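Local coordinates for protein LbaCas13a H328A (C2c2) (Lachnospiraceae bacterium NK4A179, PDB 5WLH) that binds a CRISPR guide RNA precursor and, as a Cas13a (C2c2) nuclease, probably uses the mature guide to recognise and cleave target RNA, at residues 180-185 with 194-199; 358-363 with 420-425. All coordinates share one frame; numbering follows the deposited sequence.

Contact 1 (180-185 with 194-199)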
ATOM      1  N   ARG A 180       9.289 -18.260 -34.107  1.00 44.91           N
ATOM      2  CA  ARG A 180       9.880 -17.306 -33.174  1.00 47.35           C
ATOM      3  C   ARG A 180       9.303 -15.912 -33.368  1.00 43.84           C
ATOM      4  O   ARG A 180       9.027 -15.207 -32.389  1.00 44.20           O
ATOM      5  CB  ARG A 180      11.399 -17.288 -33.342  1.00 51.05           C
ATOM      6  CG  ARG A 180      12.093 -18.382 -32.553  1.00 54.88           C
ATOM      7  CD  ARG A 180      13.471 -18.721 -33.106  1.00 56.76           C
ATOM      8  NE  ARG A 180      13.951 -19.963 -32.512  1.00 59.37           N
ATOM      9  CZ  ARG A 180      14.641 -20.023 -31.379  1.00 59.06           C
ATOM     10  NH1 ARG A 180      14.948 -18.906 -30.733  1.00 57.91           N
ATOM     11  NH2 ARG A 180      15.025 -21.196 -30.895  1.00 59.72           N
ATOM     12  N   ILE A 181       9.114 -15.501 -34.624  1.00 41.22           N
ATOM     13  CA  ILE A 181       8.608 -14.165 -34.922  1.00 42.01           C
ATOM     14  C   ILE A 181       7.182 -14.002 -34.418  1.00 43.43           C
ATOM     15  O   ILE A 181       6.805 -12.942 -33.897  1.00 45.06           O
ATOM     16  CB  ILE A 181       8.695 -13.898 -36.433  1.00 41.28           C
ATOM     17  CG1 ILE A 181      10.134 -13.589 -36.836  1.00 48.81           C
ATOM     18  CG2 ILE A 181       7.782 -12.763 -36.828  1.00 38.93           C
ATOM     19  CD1 ILE A 181      10.270 -13.150 -38.262  1.00 50.35           C
ATOM     20  N   ILE A 182       6.360 -15.038 -34.587  1.00 37.57           N
ATOM     21  CA  ILE A 182       4.969 -14.961 -34.154  1.00 38.24           C
ATOM     22  C   ILE A 182       4.894 -14.818 -32.640  1.00 40.10           C
ATOM     23  O   ILE A 182       4.212 -13.934 -32.115  1.00 40.67           O
ATOM     24  CB  ILE A 182       4.195 -16.197 -34.647  1.00 35.45           C
ATOM     25  CG1 ILE A 182       3.986 -16.108 -36.157  1.00 36.55           C
ATOM     26  CG2 ILE A 182       2.878 -16.328 -33.908  1.00 33.31           C
ATOM     27  CD1 ILE A 182       3.301 -17.334 -36.747  1.00 35.85           C
ATOM     28  N   ALA A 183       5.608 -15.679 -31.914  1.00 39.89           N
ATOM     29  CA  ALA A 183       5.526 -15.652 -30.462  1.00 41.56           C
ATOM     30  C   ALA A 183       6.129 -14.379 -29.885  1.00 45.68           C
ATOM     31  O   ALA A 183       5.677 -13.906 -28.835  1.00 45.93           O
ATOM     32  CB  ALA A 183       6.221 -16.878 -29.877  1.00 44.02           C
ATOM     33  N   LYS A 184       7.134 -13.809 -30.551  1.00 40.62           N
ATOM     34  CA  LYS A 184       7.843 -12.661 -30.000  1.00 45.83           C
ATOM     35  C   LYS A 184       7.252 -11.326 -30.442  1.00 46.04           C
ATOM     36  O   LYS A 184       7.230 -10.374 -29.655  1.00 43.32           O
ATOM     37  CB  LYS A 184       9.322 -12.715 -30.390  1.00 51.40           C
ATOM     38  CG  LYS A 184      10.164 -11.636 -29.733  1.00 58.06           C
ATOM     39  CD  LYS A 184      11.629 -11.758 -30.107  1.00 65.72           C
ATOM     40  CE  LYS A 184      12.141 -13.169 -29.873  1.00 71.18           C
ATOM     41  NZ  LYS A 184      13.593 -13.191 -29.534  1.00 73.16           N
ATOM     42  N   TYR A 185       6.765 -11.228 -31.681  1.00 43.68           N
ATOM     43  CA  TYR A 185       6.393  -9.939 -32.241  1.00 46.37           C
ATOM     44  C   TYR A 185       4.925  -9.791 -32.607  1.00 44.03           C
ATOM     45  O   TYR A 185       4.502  -8.674 -32.916  1.00 42.47           O
ATOM     46  CB  TYR A 185       7.241  -9.639 -33.487  1.00 48.86           C
ATOM     47  CG  TYR A 185       8.721  -9.551 -33.193  1.00 55.47           C
ATOM     48  CD1 TYR A 185       9.227  -8.544 -32.380  1.00 58.23           C
ATOM     49  CD2 TYR A 185       9.613 -10.478 -33.720  1.00 56.80           C
ATOM     50  CE1 TYR A 185      10.580  -8.460 -32.103  1.00 60.39           C
ATOM     51  CE2 TYR A 185      10.969 -10.401 -33.449  1.00 59.35           C
ATOM     52  CZ  TYR A 185      11.448  -9.390 -32.641  1.00 60.69           C
ATOM     53  OH  TYR A 185      12.795  -9.309 -32.369  1.00 60.39           O
ATOM     54  N   ARG A 194      -6.580 -19.388 -33.352  1.00 28.21           N
ATOM     55  CA  ARG A 194      -6.918 -19.571 -34.763  1.00 28.41           C
ATOM     56  C   ARG A 194      -6.315 -18.471 -35.627  1.00 27.78           C
ATOM     57  O   ARG A 194      -5.983 -18.708 -36.799  1.00 26.88           O
ATOM     58  CB  ARG A 194      -8.436 -19.624 -34.944  1.00 28.39           C
ATOM     59  CG  ARG A 194      -9.089 -20.917 -34.399  1.00 33.18           C
ATOM     60  CD  ARG A 194     -10.545 -21.007 -34.833  1.00 34.33           C
ATOM     61  NE  ARG A 194     -10.650 -21.273 -36.261  1.00 36.68           N
ATOM     62  CZ  ARG A 194     -10.595 -22.486 -36.807  1.00 39.09           C
ATOM     63  NH1 ARG A 194     -10.451 -23.566 -36.043  1.00 37.77           N
ATOM     64  NH2 ARG A 194     -10.689 -22.617 -38.120  1.00 35.31           N
ATOM     65  N   VAL A 195      -6.158 -17.272 -35.068  1.00 27.00           N
ATOM     66  CA  VAL A 195      -5.552 -16.181 -35.820  1.00 27.28           C
ATOM     67  C   VAL A 195      -4.073 -16.444 -36.010  1.00 27.64           C
ATOM     68  O   VAL A 195      -3.527 -16.254 -37.107  1.00 27.11           O
ATOM     69  CB  VAL A 195      -5.794 -14.832 -35.110  1.00 25.43           C
ATOM     70  CG1 VAL A 195      -5.094 -13.712 -35.879  1.00 25.51           C
ATOM     71  CG2 VAL A 195      -7.283 -14.547 -34.972  1.00 27.53           C
ATOM     72  N   LYS A 196      -3.405 -16.908 -34.949  1.00 24.58           N
ATOM     73  CA  LYS A 196      -1.988 -17.237 -35.041  1.00 28.90           C
ATOM     74  C   LYS A 196      -1.766 -18.386 -36.010  1.00 27.32           C
ATOM     75  O   LYS A 196      -0.809 -18.376 -36.791  1.00 28.26           O
ATOM     76  CB  LYS A 196      -1.435 -17.608 -33.663  1.00 33.28           C
ATOM     77  CG  LYS A 196      -1.448 -16.475 -32.644  1.00 41.14           C
ATOM     78  CD  LYS A 196      -1.107 -16.982 -31.239  1.00 45.93           C
ATOM     79  CE  LYS A 196       0.236 -17.695 -31.218  1.00 45.74           C
ATOM     80  NZ  LYS A 196       0.666 -18.019 -29.832  1.00 44.88           N
ATOM     81  N   ARG A 197      -2.637 -19.389 -35.965  1.00 27.21           N
ATOM     82  CA  ARG A 197      -2.509 -20.499 -36.903  1.00 28.12           C
ATOM     83  C   ARG A 197      -2.751 -20.037 -38.334  1.00 25.39           C
ATOM     84  O   ARG A 197      -2.077 -20.502 -39.258  1.00 27.75           O
ATOM     85  CB  ARG A 197      -3.471 -21.620 -36.529  1.00 28.70           C
ATOM     86  CG  ARG A 197      -3.053 -22.369 -35.270  1.00 30.76           C
ATOM     87  CD  ARG A 197      -4.204 -23.203 -34.729  1.00 29.94           C
ATOM     88  NE  ARG A 197      -4.488 -24.356 -35.583  1.00 32.94           N
ATOM     89  CZ  ARG A 197      -5.598 -25.088 -35.519  1.00 39.09           C
ATOM     90  NH1 ARG A 197      -6.551 -24.800 -34.636  1.00 42.48           N
ATOM     91  NH2 ARG A 197      -5.756 -26.112 -36.340  1.00 39.62           N
ATOM     92  N   GLY A 198      -3.711 -19.131 -38.536  1.00 25.65           N
ATOM     93  CA  GLY A 198      -3.914 -18.572 -39.862  1.00 25.08           C
ATOM     94  C   GLY A 198      -2.691 -17.821 -40.353  1.00 31.18           C
ATOM     95  O   GLY A 198      -2.288 -17.945 -41.518  1.00 29.65           O
ATOM     96  N   LEU A 199      -2.064 -17.054 -39.464  1.00 27.31           N
ATOM     97  CA  LEU A 199      -0.876 -16.309 -39.856  1.00 26.98           C
ATOM     98  C   LEU A 199       0.276 -17.248 -40.181  1.00 25.30           C
ATOM     99  O   LEU A 199       0.978 -17.057 -41.181  1.00 30.83           O
ATOM    100  CB  LEU A 199      -0.481 -15.351 -38.735  1.00 27.41           C
ATOM    101  CG  LEU A 199       0.815 -14.583 -38.939  1.00 28.22           C
ATOM    102  CD1 LEU A 199       0.811 -13.882 -40.302  1.00 28.30           C
ATOM    103  CD2 LEU A 199       0.938 -13.576 -37.808  1.00 30.43           C
TER
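Ile182 reaches across from helix 175-185 and meets two side chains of helix 193-206, Lys196 and Leu199, with a different branch for each. Its methyl CG2 lies against the aliphatic part of Lys196, 4.0 Å from CE, the two side chains running past each other at a slant. The other branch faces Leu199, with CG1 of Ile182 4.3 Å from CD2 of Leu199. The split follows from the Ile182 torsion: CG2 stands opposite the backbone N, while CG1 falls beside it (chi1 -72°). Residues 196 and 199 are three apart, less than one turn, so their side chains leave the same flank of the helix and receive the isoleucine together. The pair forms a short helix-loop-helix within a largely helical part of this Cas13a, and Leu186, just past the end of the first helix, also packs on Lys196 and Leu199. A bend in the lysine chain at chi3 (56°) turns CE toward Ile182. The helices come close here, with 7.4 Å between the CA atoms of Ile182 and Lys196. Leu199 also touches Phe222 of helix 218-230, whereas Lys196 leans on Asn365 of helix 357-388.

Contact 2 (358-363 with 420-425). With nucleotides of chain B.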
ATOM      1  N   ASP A 358      13.102 -18.010 -26.105  1.00 73.60           N
ATOM      2  CA  ASP A 358      12.137 -18.062 -27.199  1.00 70.56           C
ATOM      3  C   ASP A 358      11.400 -19.394 -27.220  1.00 62.66           C
ATOM      4  O   ASP A 358      10.184 -19.436 -27.444  1.00 62.55           O
ATOM      5  CB  ASP A 358      12.839 -17.824 -28.535  1.00 75.33           C
ATOM      6  CG  ASP A 358      13.168 -16.363 -28.771  1.00 79.30           C
ATOM      7  OD1 ASP A 358      12.887 -15.539 -27.874  1.00 81.33           O
ATOM      8  OD2 ASP A 358      13.701 -16.042 -29.858  1.00 78.17           O
ATOM      9  N   ALA A 359      12.118 -20.495 -26.988  1.00 55.71           N
ATOM     10  CA  ALA A 359      11.484 -21.807 -27.017  1.00 53.22           C
ATOM     11  C   ALA A 359      10.582 -22.026 -25.809  1.00 52.51           C
ATOM     12  O   ALA A 359       9.573 -22.730 -25.913  1.00 46.03           O
ATOM     13  CB  ALA A 359      12.543 -22.905 -27.093  1.00 53.92           C
ATOM     14  N   GLU A 360      10.932 -21.452 -24.653  1.00 53.46           N
ATOM     15  CA  GLU A 360      10.074 -21.591 -23.483  1.00 51.30           C
ATOM     16  C   GLU A 360       8.805 -20.763 -23.626  1.00 45.84           C
ATOM     17  O   GLU A 360       7.751 -21.160 -23.121  1.00 45.82           O
ATOM     18  CB  GLU A 360      10.832 -21.193 -22.216  1.00 58.17           C
ATOM     19  CG  GLU A 360      10.133 -21.583 -20.911  1.00 61.43           C
ATOM     20  CD  GLU A 360       9.604 -23.014 -20.918  1.00 65.53           C
ATOM     21  OE1 GLU A 360       8.380 -23.203 -20.757  1.00 64.82           O
ATOM     22  OE2 GLU A 360      10.411 -23.953 -21.080  1.00 70.37           O
ATOM     23  N   ARG A 361       8.883 -19.617 -24.309  1.00 44.65           N
ATOM     24  CA  ARG A 361       7.686 -18.823 -24.565  1.00 47.06           C
ATOM     25  C   ARG A 361       6.743 -19.540 -25.523  1.00 42.96           C
ATOM     26  O   ARG A 361       5.518 -19.467 -25.371  1.00 34.33           O
ATOM     27  CB  ARG A 361       8.075 -17.451 -25.116  1.00 52.88           C
ATOM     28  CG  ARG A 361       6.898 -16.580 -25.529  1.00 59.85           C
ATOM     29  CD  ARG A 361       7.238 -15.098 -25.418  1.00 67.85           C
ATOM     30  NE  ARG A 361       8.183 -14.675 -26.450  1.00 72.71           N
ATOM     31  CZ  ARG A 361       9.472 -14.421 -26.239  1.00 74.77           C
ATOM     32  NH1 ARG A 361       9.988 -14.537 -25.023  1.00 75.77           N
ATOM     33  NH2 ARG A 361      10.246 -14.048 -27.248  1.00 74.81           N
ATOM     34  N   ILE A 362       7.296 -20.225 -26.525  1.00 42.20           N
ATOM     35  CA  ILE A 362       6.479 -21.059 -27.403  1.00 39.35           C
ATOM     36  C   ILE A 362       5.772 -22.137 -26.594  1.00 35.99           C
ATOM     37  O   ILE A 362       4.555 -22.325 -26.697  1.00 35.49           O
ATOM     38  CB  ILE A 362       7.351 -21.678 -28.508  1.00 36.14           C
ATOM     39  CG1 ILE A 362       7.930 -20.581 -29.394  1.00 40.85           C
ATOM     40  CG2 ILE A 362       6.542 -22.679 -29.331  1.00 36.73           C
ATOM     41  CD1 ILE A 362       7.024 -20.202 -30.520  1.00 45.52           C
ATOM     42  N   ARG A 363       6.533 -22.854 -25.770  1.00 35.32           N
ATOM     43  CA  ARG A 363       5.963 -23.934 -24.977  1.00 35.66           C
ATOM     44  C   ARG A 363       4.917 -23.409 -24.000  1.00 36.64           C
ATOM     45  O   ARG A 363       3.892 -24.061 -23.763  1.00 32.43           O
ATOM     46  CB  ARG A 363       7.079 -24.661 -24.233  1.00 36.11           C
ATOM     47  CG  ARG A 363       6.611 -25.762 -23.317  1.00 39.86           C
ATOM     48  CD  ARG A 363       7.789 -26.598 -22.853  1.00 43.43           C
ATOM     49  NE  ARG A 363       7.379 -27.647 -21.925  1.00 44.28           N
ATOM     50  CZ  ARG A 363       7.368 -27.508 -20.603  1.00 43.00           C
ATOM     51  NH1 ARG A 363       7.743 -26.360 -20.050  1.00 38.91           N
ATOM     52  NH2 ARG A 363       6.984 -28.516 -19.838  1.00 38.91           N
ATOM     53  N   LYS A 420       3.116 -17.704 -15.156  1.00 34.57           N
ATOM     54  CA  LYS A 420       4.500 -17.260 -15.270  1.00 39.13           C
ATOM     55  C   LYS A 420       5.402 -18.400 -15.719  1.00 36.77           C
ATOM     56  O   LYS A 420       6.253 -18.213 -16.594  1.00 43.74           O
ATOM     57  CB  LYS A 420       4.994 -16.697 -13.941  1.00 45.54           C
ATOM     58  CG  LYS A 420       3.912 -16.018 -13.149  1.00 53.90           C
ATOM     59  CD  LYS A 420       4.051 -14.517 -13.245  1.00 54.49           C
ATOM     60  CE  LYS A 420       2.971 -13.826 -12.443  1.00 53.05           C
ATOM     61  NZ  LYS A 420       3.490 -12.600 -11.827  1.00 50.71           N
ATOM     62  N   GLN A 421       5.217 -19.585 -15.151  1.00 35.11           N
ATOM     63  CA  GLN A 421       6.087 -20.715 -15.445  1.00 37.84           C
ATOM     64  C   GLN A 421       5.237 -21.970 -15.567  1.00 32.90           C
ATOM     65  O   GLN A 421       4.386 -22.227 -14.709  1.00 32.68           O
ATOM     66  CB  GLN A 421       7.138 -20.877 -14.345  1.00 41.63           C
ATOM     67  CG  GLN A 421       8.429 -21.502 -14.806  1.00 52.69           C
ATOM     68  CD  GLN A 421       8.988 -22.440 -13.762  1.00 61.01           C
ATOM     69  OE1 GLN A 421       8.814 -22.214 -12.564  1.00 63.41           O
ATOM     70  NE2 GLN A 421       9.654 -23.504 -14.204  1.00 60.75           N
ATOM     71  N   VAL A 422       5.447 -22.732 -16.645  1.00 35.11           N
ATOM     72  CA  VAL A 422       4.840 -24.055 -16.757  1.00 36.99           C
ATOM     73  C   VAL A 422       5.374 -24.932 -15.630  1.00 32.60           C
ATOM     74  O   VAL A 422       6.590 -25.121 -15.500  1.00 32.83           O
ATOM     75  CB  VAL A 422       5.140 -24.675 -18.132  1.00 37.15           C
ATOM     76  CG1 VAL A 422       4.668 -26.132 -18.184  1.00 36.71           C
ATOM     77  CG2 VAL A 422       4.523 -23.833 -19.280  1.00 33.67           C
ATOM     78  N   THR A 423       4.474 -25.467 -14.801  1.00 26.34           N
ATOM     79  CA  THR A 423       4.858 -26.370 -13.720  1.00 29.67           C
ATOM     80  C   THR A 423       3.895 -27.541 -13.680  1.00 29.56           C
ATOM     81  O   THR A 423       2.719 -27.409 -14.037  1.00 29.57           O
ATOM     82  CB  THR A 423       4.851 -25.701 -12.330  1.00 32.04           C
ATOM     83  OG1 THR A 423       3.512 -25.315 -11.999  1.00 35.78           O
ATOM     84  CG2 THR A 423       5.757 -24.477 -12.292  1.00 34.32           C
ATOM     85  N   GLU A 424       4.387 -28.684 -13.202  1.00 28.81           N
ATOM     86  CA  GLU A 424       3.501 -29.835 -13.096  1.00 32.63           C
ATOM     87  C   GLU A 424       2.447 -29.634 -12.009  1.00 28.62           C
ATOM     88  O   GLU A 424       1.297 -30.051 -12.181  1.00 26.05           O
ATOM     89  CB  GLU A 424       4.296 -31.116 -12.850  1.00 39.62           C
ATOM     90  CG  GLU A 424       3.393 -32.330 -12.573  1.00 48.99           C
ATOM     91  CD  GLU A 424       2.311 -32.537 -13.643  1.00 54.18           C
ATOM     92  OE1 GLU A 424       1.114 -32.697 -13.281  1.00 54.61           O
ATOM     93  OE2 GLU A 424       2.654 -32.540 -14.848  1.00 55.41           O
ATOM     94  N   PHE A 425       2.797 -28.999 -10.884  1.00 29.36           N
ATOM     95  CA  PHE A 425       1.795 -28.916  -9.820  1.00 24.92           C
ATOM     96  C   PHE A 425       0.572 -28.120 -10.269  1.00 20.69           C
ATOM     97  O   PHE A 425      -0.557 -28.452  -9.887  1.00 27.00           O
ATOM     98  CB  PHE A 425       2.416 -28.370  -8.529  1.00 27.44           C
ATOM     99  CG  PHE A 425       2.529 -26.853  -8.452  1.00 24.81           C
ATOM    100  CD1 PHE A 425       1.460 -26.086  -8.020  1.00 27.65           C
ATOM    101  CD2 PHE A 425       3.732 -26.221  -8.727  1.00 26.27           C
ATOM    102  CE1 PHE A 425       1.571 -24.710  -7.909  1.00 26.24           C
ATOM    103  CE2 PHE A 425       3.857 -24.842  -8.622  1.00 26.33           C
ATOM    104  CZ  PHE A 425       2.758 -24.083  -8.213  1.00 26.18           C
TER
ATOM    105  P     G B   5       0.006 -20.305  -3.291  1.00 22.54           P
ATOM    106  OP1   G B   5      -0.312 -18.874  -3.557  1.00 22.98           O
ATOM    107  OP2   G B   5      -0.912 -21.366  -3.785  1.00 21.61           O
ATOM    108  O5'   G B   5       1.431 -20.639  -3.882  1.00 20.97           O
ATOM    109  C5'   G B   5       2.557 -19.826  -3.613  1.00 19.35           C
ATOM    110  C4'   G B   5       3.787 -20.443  -4.234  1.00 24.59           C
ATOM    111  O4'   G B   5       4.081 -21.696  -3.557  1.00 23.28           O
ATOM    112  C3'   G B   5       3.659 -20.845  -5.699  1.00 24.28           C
ATOM    113  O3'   G B   5       3.856 -19.760  -6.592  1.00 22.93           O
ATOM    114  C2'   G B   5       4.734 -21.917  -5.834  1.00 22.80           C
ATOM    115  O2'   G B   5       6.014 -21.308  -5.914  1.00 25.95           O
ATOM    116  C1'   G B   5       4.607 -22.631  -4.486  1.00 23.48           C
ATOM    117  N9    G B   5       3.663 -23.761  -4.567  1.00 27.52           N
ATOM    118  C8    G B   5       2.307 -23.726  -4.344  1.00 29.74           C
ATOM    119  N7    G B   5       1.722 -24.890  -4.485  1.00 31.39           N
ATOM    120  C5    G B   5       2.768 -25.743  -4.824  1.00 28.48           C
ATOM    121  C6    G B   5       2.745 -27.133  -5.108  1.00 31.48           C
ATOM    122  O6    G B   5       1.762 -27.883  -5.113  1.00 30.29           O
ATOM    123  N1    G B   5       4.018 -27.600  -5.416  1.00 27.25           N
ATOM    124  C2    G B   5       5.163 -26.831  -5.443  1.00 32.24           C
ATOM    125  N2    G B   5       6.302 -27.459  -5.753  1.00 29.38           N
ATOM    126  N3    G B   5       5.207 -25.525  -5.186  1.00 26.11           N
ATOM    127  C4    G B   5       3.969 -25.063  -4.891  1.00 28.37           C
ATOM    128  P     U B   7      -0.211 -14.652  -8.420  1.00 24.15           P
ATOM    129  OP1   U B   7      -1.626 -14.267  -8.594  1.00 23.68           O
ATOM    130  OP2   U B   7       0.392 -15.719  -9.280  1.00 24.89           O
ATOM    131  O5'   U B   7       0.714 -13.377  -8.560  1.00 20.54           O
ATOM    132  C5'   U B   7       0.412 -12.193  -7.825  1.00 21.10           C
ATOM    133  C4'   U B   7       1.477 -11.161  -8.067  1.00 21.96           C
ATOM    134  O4'   U B   7       2.731 -11.615  -7.488  1.00 22.96           O
ATOM    135  C3'   U B   7       1.804 -10.936  -9.528  1.00 24.66           C
ATOM    136  O3'   U B   7       0.878 -10.048 -10.139  1.00 23.23           O
ATOM    137  C2'   U B   7       3.234 -10.408  -9.473  1.00 27.74           C
ATOM    138  O2'   U B   7       3.246  -9.036  -9.134  1.00 28.63           O
ATOM    139  C1'   U B   7       3.809 -11.193  -8.286  1.00 24.14           C
ATOM    140  N1    U B   7       4.552 -12.389  -8.733  1.00 22.69           N
ATOM    141  C2    U B   7       5.884 -12.197  -9.031  1.00 28.08           C
ATOM    142  O2    U B   7       6.388 -11.098  -8.899  1.00 30.43           O
ATOM    143  N3    U B   7       6.559 -13.319  -9.450  1.00 24.16           N
ATOM    144  C4    U B   7       6.034 -14.591  -9.601  1.00 34.28           C
ATOM    145  O4    U B   7       6.751 -15.514  -9.993  1.00 33.66           O
ATOM    146  C5    U B   7       4.640 -14.703  -9.275  1.00 29.07           C
ATOM    147  C6    U B   7       3.964 -13.625  -8.859  1.00 26.02           C
ATOM    148  P     A B   8       0.220 -10.398 -11.543  1.00 25.36           P
ATOM    149  OP1   A B   8       1.272 -11.091 -12.382  1.00 24.92           O
ATOM    150  OP2   A B   8      -0.477  -9.189 -12.024  1.00 26.01           O
ATOM    151  O5'   A B   8      -0.816 -11.552 -11.200  1.00 21.36           O
ATOM    152  C5'   A B   8      -2.201 -11.309 -11.119  1.00 23.81           C
ATOM    153  C4'   A B   8      -2.604 -11.115  -9.682  1.00 22.62           C
ATOM    154  O4'   A B   8      -2.071  -9.860  -9.195  1.00 22.39           O
ATOM    155  C3'   A B   8      -4.100 -11.020  -9.450  1.00 20.83           C
ATOM    156  O3'   A B   8      -4.663 -12.307  -9.294  1.00 21.36           O
ATOM    157  C2'   A B   8      -4.212 -10.165  -8.199  1.00 15.53           C
ATOM    158  O2'   A B   8      -3.951 -10.948  -7.040  1.00 17.94           O
ATOM    159  C1'   A B   8      -3.048  -9.199  -8.397  1.00 18.98           C
ATOM    160  N9    A B   8      -3.473  -7.979  -9.109  1.00 20.96           N
ATOM    161  C8    A B   8      -3.118  -7.556 -10.371  1.00 20.20           C
ATOM    162  N7    A B   8      -3.648  -6.402 -10.709  1.00 20.24           N
ATOM    163  C5    A B   8      -4.388  -6.033  -9.580  1.00 17.73           C
ATOM    164  C6    A B   8      -5.207  -4.922  -9.304  1.00 18.06           C
ATOM    165  N6    A B   8      -5.371  -3.923 -10.159  1.00 20.03           N
ATOM    166  N1    A B   8      -5.810  -4.855  -8.090  1.00 18.29           N
ATOM    167  C2    A B   8      -5.625  -5.872  -7.231  1.00 18.55           C
ATOM    168  N3    A B   8      -4.873  -6.964  -7.392  1.00 18.89           N
ATOM    169  C4    A B   8      -4.297  -6.991  -8.598  1.00 15.55           C
TER
HETATM  170  O   HOH W   1       7.748 -21.704 -18.711  1.00 41.59           O
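Glu360 and Arg363, one turn apart on helix 357-388, meet Val422 of the loop 420-425. Earlier in the helix, the less well ordered Asp358 binds Arg361 in a salt bridge, OD1 to NH2 at 3.1 Å, on a flank that faces helix 175-185. Glu360 bends at chi2 (46°), and its OE1 comes within 4.2 Å of Val422 CG2. One water links the carboxylate to the loop backbone, donating to Glu360 OE1 at 2.6 Å and accepting a longer bond from Val422 N. The Arg363 chain is extended from CG to NE, then turns at chi4 (-92°), and NH1 meets Glu360 OE1 on its syn lone pair, 3.3 Å away and nearly in the guanidinium plane. This salt bridge and a bond from NH2 to the carbonyl of Pro345 hold the guanidinium, against which Val422 CG1 packs obliquely, 3.6 Å from NH1. On either side of Val422 in the sequence, Lys420 NZ hydrogen-bonds OP1 of A8 at 2.7 Å and Phe425 stacks over one face of the G5 base, both in the guide RNA (chain B). The loop joins helices 398-417 and 429-458, and Val422 packs on helix 357-388 and on Leu344, in the loop leading into it.

In the fold
Helix 357-388 ties the two contacts together, their centres about 17 Å apart. Lys184 NZ forms a 2.9 Å salt bridge to Asp358 OD2, and Ala183 CB packs on Ile362 CD1 at 3.5 Å, so helix 175-185 of contact 1 lies against the flank of contact 2's helix that turns from the loop. Contact 1 is the more buried, two of its three touching residues being enclosed, and joins neighbouring helices through aliphatic groups alone. Contact 2, partly buried, brings together segments 57 residues apart with a valine, a charged pair and a bridging water. Its loop holds RNA directly, whereas contact 1 approaches the nucleic acid no nearer than about 6 Å between nearest atoms.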